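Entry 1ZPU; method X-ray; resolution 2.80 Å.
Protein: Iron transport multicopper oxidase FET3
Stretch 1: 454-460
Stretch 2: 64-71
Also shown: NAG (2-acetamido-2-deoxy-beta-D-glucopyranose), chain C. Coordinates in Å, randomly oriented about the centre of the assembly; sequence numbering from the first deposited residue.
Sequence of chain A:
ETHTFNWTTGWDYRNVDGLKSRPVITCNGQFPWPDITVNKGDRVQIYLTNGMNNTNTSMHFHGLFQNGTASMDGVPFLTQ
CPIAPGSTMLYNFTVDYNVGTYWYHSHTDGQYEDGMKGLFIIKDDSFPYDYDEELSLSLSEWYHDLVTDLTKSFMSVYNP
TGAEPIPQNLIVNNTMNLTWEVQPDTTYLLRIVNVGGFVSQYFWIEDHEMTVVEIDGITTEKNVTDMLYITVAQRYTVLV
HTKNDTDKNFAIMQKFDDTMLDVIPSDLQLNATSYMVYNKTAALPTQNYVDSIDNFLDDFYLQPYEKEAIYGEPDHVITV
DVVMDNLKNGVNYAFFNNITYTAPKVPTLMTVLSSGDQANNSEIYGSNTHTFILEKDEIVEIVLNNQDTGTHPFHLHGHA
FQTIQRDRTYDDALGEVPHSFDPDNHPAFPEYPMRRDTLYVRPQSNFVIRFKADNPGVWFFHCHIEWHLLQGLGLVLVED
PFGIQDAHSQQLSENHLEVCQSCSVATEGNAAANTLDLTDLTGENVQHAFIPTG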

ATOM      1  N   ASP A 454      16.591 -11.188   4.094  1.00 69.07           N
ATOM      2  CA  ASP A 454      17.888 -10.812   3.562  1.00 69.08           C
ATOM      3  C   ASP A 454      17.995  -9.299   3.436  1.00 69.08           C
ATOM      4  O   ASP A 454      18.838  -8.780   2.710  1.00 69.25           O
ATOM      5  CB  ASP A 454      18.129 -11.497   2.210  1.00 69.16           C
ATOM      6  CG  ASP A 454      17.052 -11.167   1.161  1.00 69.48           C
ATOM      7  OD1 ASP A 454      17.273 -11.512  -0.017  1.00 70.15           O
ATOM      8  OD2 ASP A 454      15.997 -10.577   1.489  1.00 69.39           O
ATOM      9  N   ASN A 455      17.127  -8.591   4.142  1.00 69.01           N
ATOM     10  CA  ASN A 455      17.083  -7.142   4.046  1.00 69.00           C
ATOM     11  C   ASN A 455      16.951  -6.500   5.419  1.00 69.03           C
ATOM     12  O   ASN A 455      15.862  -6.059   5.795  1.00 68.91           O
ATOM     13  CB  ASN A 455      15.936  -6.702   3.132  1.00 68.85           C
ATOM     14  CG  ASN A 455      16.021  -5.239   2.756  1.00 68.90           C
ATOM     15  OD1 ASN A 455      16.993  -4.561   3.070  1.00 70.55           O
ATOM     16  ND2 ASN A 455      15.002  -4.746   2.075  1.00 69.08           N
ATOM     17  N   PRO A 456      18.065  -6.446   6.176  1.00 69.08           N
ATOM     18  CA  PRO A 456      18.033  -5.854   7.517  1.00 69.15           C
ATOM     19  C   PRO A 456      17.232  -4.552   7.534  1.00 69.14           C
ATOM     20  O   PRO A 456      17.478  -3.663   6.715  1.00 69.24           O
ATOM     21  CB  PRO A 456      19.517  -5.610   7.826  1.00 69.16           C
ATOM     22  CG  PRO A 456      20.223  -6.697   7.083  1.00 68.87           C
ATOM     23  CD  PRO A 456      19.411  -6.948   5.832  1.00 69.06           C
ATOM     24  N   GLY A 457      16.257  -4.473   8.435  1.00 69.13           N
ATOM     25  CA  GLY A 457      15.408  -3.290   8.544  1.00 69.16           C
ATOM     26  C   GLY A 457      14.228  -3.477   9.475  1.00 69.25           C
ATOM     27  O   GLY A 457      14.099  -4.509  10.133  1.00 69.61           O
ATOM     28  N   VAL A 458      13.371  -2.466   9.530  1.00 69.15           N
ATOM     29  CA  VAL A 458      12.179  -2.505  10.357  1.00 68.90           C
ATOM     30  C   VAL A 458      11.040  -2.342   9.385  1.00 68.92           C
ATOM     31  O   VAL A 458      10.932  -1.302   8.748  1.00 69.30           O
ATOM     32  CB  VAL A 458      12.175  -1.372  11.414  1.00 68.65           C
ATOM     33  CG1 VAL A 458      10.892  -1.372  12.190  1.00 68.32           C
ATOM     34  CG2 VAL A 458      13.346  -1.520  12.367  1.00 68.69           C
ATOM     35  N   TRP A 459      10.207  -3.372   9.259  1.00 68.82           N
ATOM     36  CA  TRP A 459       9.213  -3.423   8.191  1.00 68.94           C
ATOM     37  C   TRP A 459       7.773  -3.603   8.676  1.00 69.02           C
ATOM     38  O   TRP A 459       7.481  -4.527   9.427  1.00 69.27           O
ATOM     39  CB  TRP A 459       9.555  -4.532   7.196  1.00 68.67           C
ATOM     40  CG  TRP A 459      10.972  -4.551   6.693  1.00 68.86           C
ATOM     41  CD1 TRP A 459      11.862  -5.567   6.835  1.00 69.18           C
ATOM     42  CD2 TRP A 459      11.660  -3.522   5.968  1.00 68.72           C
ATOM     43  NE1 TRP A 459      13.053  -5.243   6.251  1.00 68.77           N
ATOM     44  CE2 TRP A 459      12.956  -3.994   5.706  1.00 68.67           C
ATOM     45  CE3 TRP A 459      11.309  -2.243   5.525  1.00 69.32           C
ATOM     46  CZ2 TRP A 459      13.904  -3.239   5.016  1.00 69.33           C
ATOM     47  CZ3 TRP A 459      12.250  -1.495   4.830  1.00 68.71           C
ATOM     48  CH2 TRP A 459      13.527  -1.995   4.585  1.00 69.07           C
ATOM     49  N   PHE A 460       6.884  -2.728   8.206  1.00 68.97           N
ATOM     50  CA  PHE A 460       5.475  -2.743   8.570  1.00 68.89           C
ATOM     51  C   PHE A 460       4.745  -3.784   7.731  1.00 68.82           C
ATOM     52  O   PHE A 460       4.911  -3.840   6.512  1.00 68.81           O
ATOM     53  CB  PHE A 460       4.869  -1.344   8.353  1.00 68.79           C
ATOM     54  CG  PHE A 460       3.790  -0.957   9.337  1.00 68.58           C
ATOM     55  CD1 PHE A 460       3.450  -1.778  10.410  1.00 68.79           C
ATOM     56  CD2 PHE A 460       3.131   0.264   9.207  1.00 68.72           C
ATOM     57  CE1 PHE A 460       2.445  -1.392  11.323  1.00 68.77           C
ATOM     58  CE2 PHE A 460       2.131   0.666  10.129  1.00 68.52           C
ATOM     59  CZ  PHE A 460       1.789  -0.166  11.175  1.00 68.04           C
TER
HETATM   60  C1  NAG C2008      19.860  -6.297   0.233  1.00 69.68           C
HETATM   61  C2  NAG C2008      19.116  -7.299  -0.650  1.00 69.54           C
HETATM   62  C3  NAG C2008      19.824  -8.649  -0.717  1.00 69.71           C
HETATM   63  C4  NAG C2008      21.306  -8.469  -1.069  1.00 70.06           C
HETATM   64  C5  NAG C2008      21.927  -7.377  -0.178  1.00 69.96           C
HETATM   65  C6  NAG C2008      23.377  -7.092  -0.543  1.00 69.97           C
HETATM   66  C7  NAG C2008      16.715  -7.045  -0.996  1.00 70.00           C
HETATM   67  C8  NAG C2008      15.352  -7.107  -0.371  1.00 68.91           C
HETATM   68  N2  NAG C2008      17.734  -7.465  -0.229  1.00 69.95           N
HETATM   69  O3  NAG C2008      19.190  -9.425  -1.706  1.00 69.48           O
HETATM   70  O4  NAG C2008      22.013  -9.704  -1.006  1.00 69.56           O
HETATM   71  O5  NAG C2008      21.179  -6.168  -0.275  1.00 69.83           O
HETATM   72  O6  NAG C2008      23.431  -6.606  -1.866  1.00 70.75           O
HETATM   73  O7  NAG C2008      16.843  -6.622  -2.156  1.00 69.32           O
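Stretch 2 64-71: LFQNGTAS

A single asparagine side chain can hold two distant pieces of a fold together by engaging backbone instead of a side chain, and the contact between residues 454-460 and 64-71 of FET3 is a compact example. The second stretch is mostly loop. It bends through a type II beta turn from Q66 to T69, closed by T69 N to Q66 O at 2.9 Å, and enters a 3-10 segment at A70. Its course follows the first stretch in the same sense: N67 lies nearest N455 (CA to CA 5.9 Å) and A70 nearest G457 (CA to CA 5.3 Å).

N455 points toward the turn with chi1 t, a conformation that carries its amide to the backbone of F65. There N455 ND2 donates to F65 O at 2.9 Å, with an angle of 156° at the hydrogen. N455 OD1 rests 3.3 Å from N67 CA. W459 adopts chi1 m and swings its indole back along its own stretch, where W459 NE1 donates to N455 O at 3.0 Å. The same ring brings W459 CH2 within 3.1 Å of F65 O, and its edge meets Q66, with W459 CH2 4.1 Å from Q66 CB.

Glycines answer to local geometry. A CB on G457 would clash with W459 CZ2, 2.4 Å away; across the interface, A70 CB packs on G457 CA at 4.0 Å. G68, inside the turn, has phi of 86°, and a CB there would jam against the preceding carbonyl oxygen.

N67, chi1 t, carries the glycan, its ND2 bonded to NAG C1 at 1.4 Å. The sugar reaches the start of the first stretch, where weak hydrogen bonds join NAG N2 to D454 O (3.4 Å) and NAG O3 to D454 OD1 (3.3 Å). F65, chi1 m, leads its ring away from the first stretch, yet F65 CD2 comes within 3.6 Å of NAG O7.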

ATOM      1  N   LEU A  64       9.685   0.105  -2.611  1.00 68.85           N
ATOM      2  CA  LEU A  64      11.123   0.252  -2.582  1.00 68.67           C
ATOM      3  C   LEU A  64      11.696  -0.488  -1.379  1.00 68.76           C
ATOM      4  O   LEU A  64      11.153  -0.417  -0.280  1.00 68.84           O
ATOM      5  CB  LEU A  64      11.463   1.736  -2.557  1.00 68.43           C
ATOM      6  CG  LEU A  64      11.611   2.474  -3.899  1.00 68.41           C
ATOM      7  CD1 LEU A  64      10.540   2.180  -4.938  1.00 67.42           C
ATOM      8  CD2 LEU A  64      11.729   3.965  -3.669  1.00 68.68           C
ATOM      9  N   PHE A  65      12.778  -1.225  -1.593  1.00 68.91           N
ATOM     10  CA  PHE A  65      13.290  -2.139  -0.570  1.00 69.08           C
ATOM     11  C   PHE A  65      14.095  -1.449   0.522  1.00 69.19           C
ATOM     12  O   PHE A  65      14.310  -2.018   1.592  1.00 69.22           O
ATOM     13  CB  PHE A  65      14.117  -3.258  -1.207  1.00 69.14           C
ATOM     14  CG  PHE A  65      13.314  -4.190  -2.088  1.00 69.85           C
ATOM     15  CD1 PHE A  65      11.965  -4.447  -1.823  1.00 69.90           C
ATOM     16  CD2 PHE A  65      13.911  -4.826  -3.169  1.00 69.74           C
ATOM     17  CE1 PHE A  65      11.230  -5.294  -2.632  1.00 69.87           C
ATOM     18  CE2 PHE A  65      13.179  -5.678  -3.974  1.00 69.75           C
ATOM     19  CZ  PHE A  65      11.842  -5.918  -3.704  1.00 69.69           C
ATOM     20  N   GLN A  66      14.548  -0.228   0.237  1.00 69.37           N
ATOM     21  CA  GLN A  66      15.308   0.588   1.182  1.00 69.33           C
ATOM     22  C   GLN A  66      16.460  -0.196   1.822  1.00 69.35           C
ATOM     23  O   GLN A  66      16.770  -0.029   3.002  1.00 69.48           O
ATOM     24  CB  GLN A  66      14.370   1.208   2.239  1.00 69.47           C
ATOM     25  CG  GLN A  66      13.218   2.089   1.683  1.00 69.49           C
ATOM     26  CD  GLN A  66      13.699   3.347   0.937  1.00 70.71           C
ATOM     27  OE1 GLN A  66      14.879   3.727   0.996  1.00 71.09           O
ATOM     28  NE2 GLN A  66      12.775   3.999   0.238  1.00 70.16           N
ATOM     29  N   ASN A  67      17.093  -1.045   1.015  1.00 69.49           N
ATOM     30  CA  ASN A  67      18.167  -1.938   1.452  1.00 69.40           C
ATOM     31  C   ASN A  67      19.334  -1.134   1.993  1.00 69.31           C
ATOM     32  O   ASN A  67      19.967  -0.396   1.252  1.00 69.44           O
ATOM     33  CB  ASN A  67      18.615  -2.807   0.273  1.00 69.30           C
ATOM     34  CG  ASN A  67      19.270  -4.102   0.702  1.00 69.91           C
ATOM     35  OD1 ASN A  67      20.025  -4.143   1.670  1.00 71.27           O
ATOM     36  ND2 ASN A  67      19.001  -5.168  -0.046  1.00 70.39           N
ATOM     37  N   GLY A  68      19.596  -1.260   3.289  1.00 69.32           N
ATOM     38  CA  GLY A  68      20.686  -0.528   3.932  1.00 69.13           C
ATOM     39  C   GLY A  68      20.327   0.869   4.414  1.00 69.15           C
ATOM     40  O   GLY A  68      21.141   1.526   5.064  1.00 69.23           O
ATOM     41  N   THR A  69      19.113   1.322   4.108  1.00 69.04           N
ATOM     42  CA  THR A  69      18.659   2.658   4.480  1.00 68.99           C
ATOM     43  C   THR A  69      17.230   2.644   5.035  1.00 69.11           C
ATOM     44  O   THR A  69      16.383   3.424   4.597  1.00 69.00           O
ATOM     45  CB  THR A  69      18.708   3.626   3.275  1.00 69.09           C
ATOM     46  OG1 THR A  69      18.004   3.054   2.163  1.00 69.19           O
ATOM     47  CG2 THR A  69      20.138   3.941   2.866  1.00 68.79           C
ATOM     48  N   ALA A  70      16.968   1.758   6.002  1.00 69.27           N
ATOM     49  CA  ALA A  70      15.646   1.630   6.665  1.00 69.24           C
ATOM     50  C   ALA A  70      15.073   2.957   7.166  1.00 69.14           C
ATOM     51  O   ALA A  70      13.874   3.185   7.128  1.00 69.20           O
ATOM     52  CB  ALA A  70      15.721   0.635   7.817  1.00 68.90           C
ATOM     53  N   SER A  71      15.947   3.824   7.644  1.00 69.24           N
ATOM     54  CA  SER A  71      15.594   5.164   8.086  1.00 69.20           C
ATOM     55  C   SER A  71      14.741   5.940   7.068  1.00 69.13           C
ATOM     56  O   SER A  71      14.070   6.908   7.413  1.00 69.15           O
ATOM     57  CB  SER A  71      16.897   5.922   8.381  1.00 69.09           C
ATOM     58  OG  SER A  71      16.725   7.313   8.241  1.00 69.15           O
TER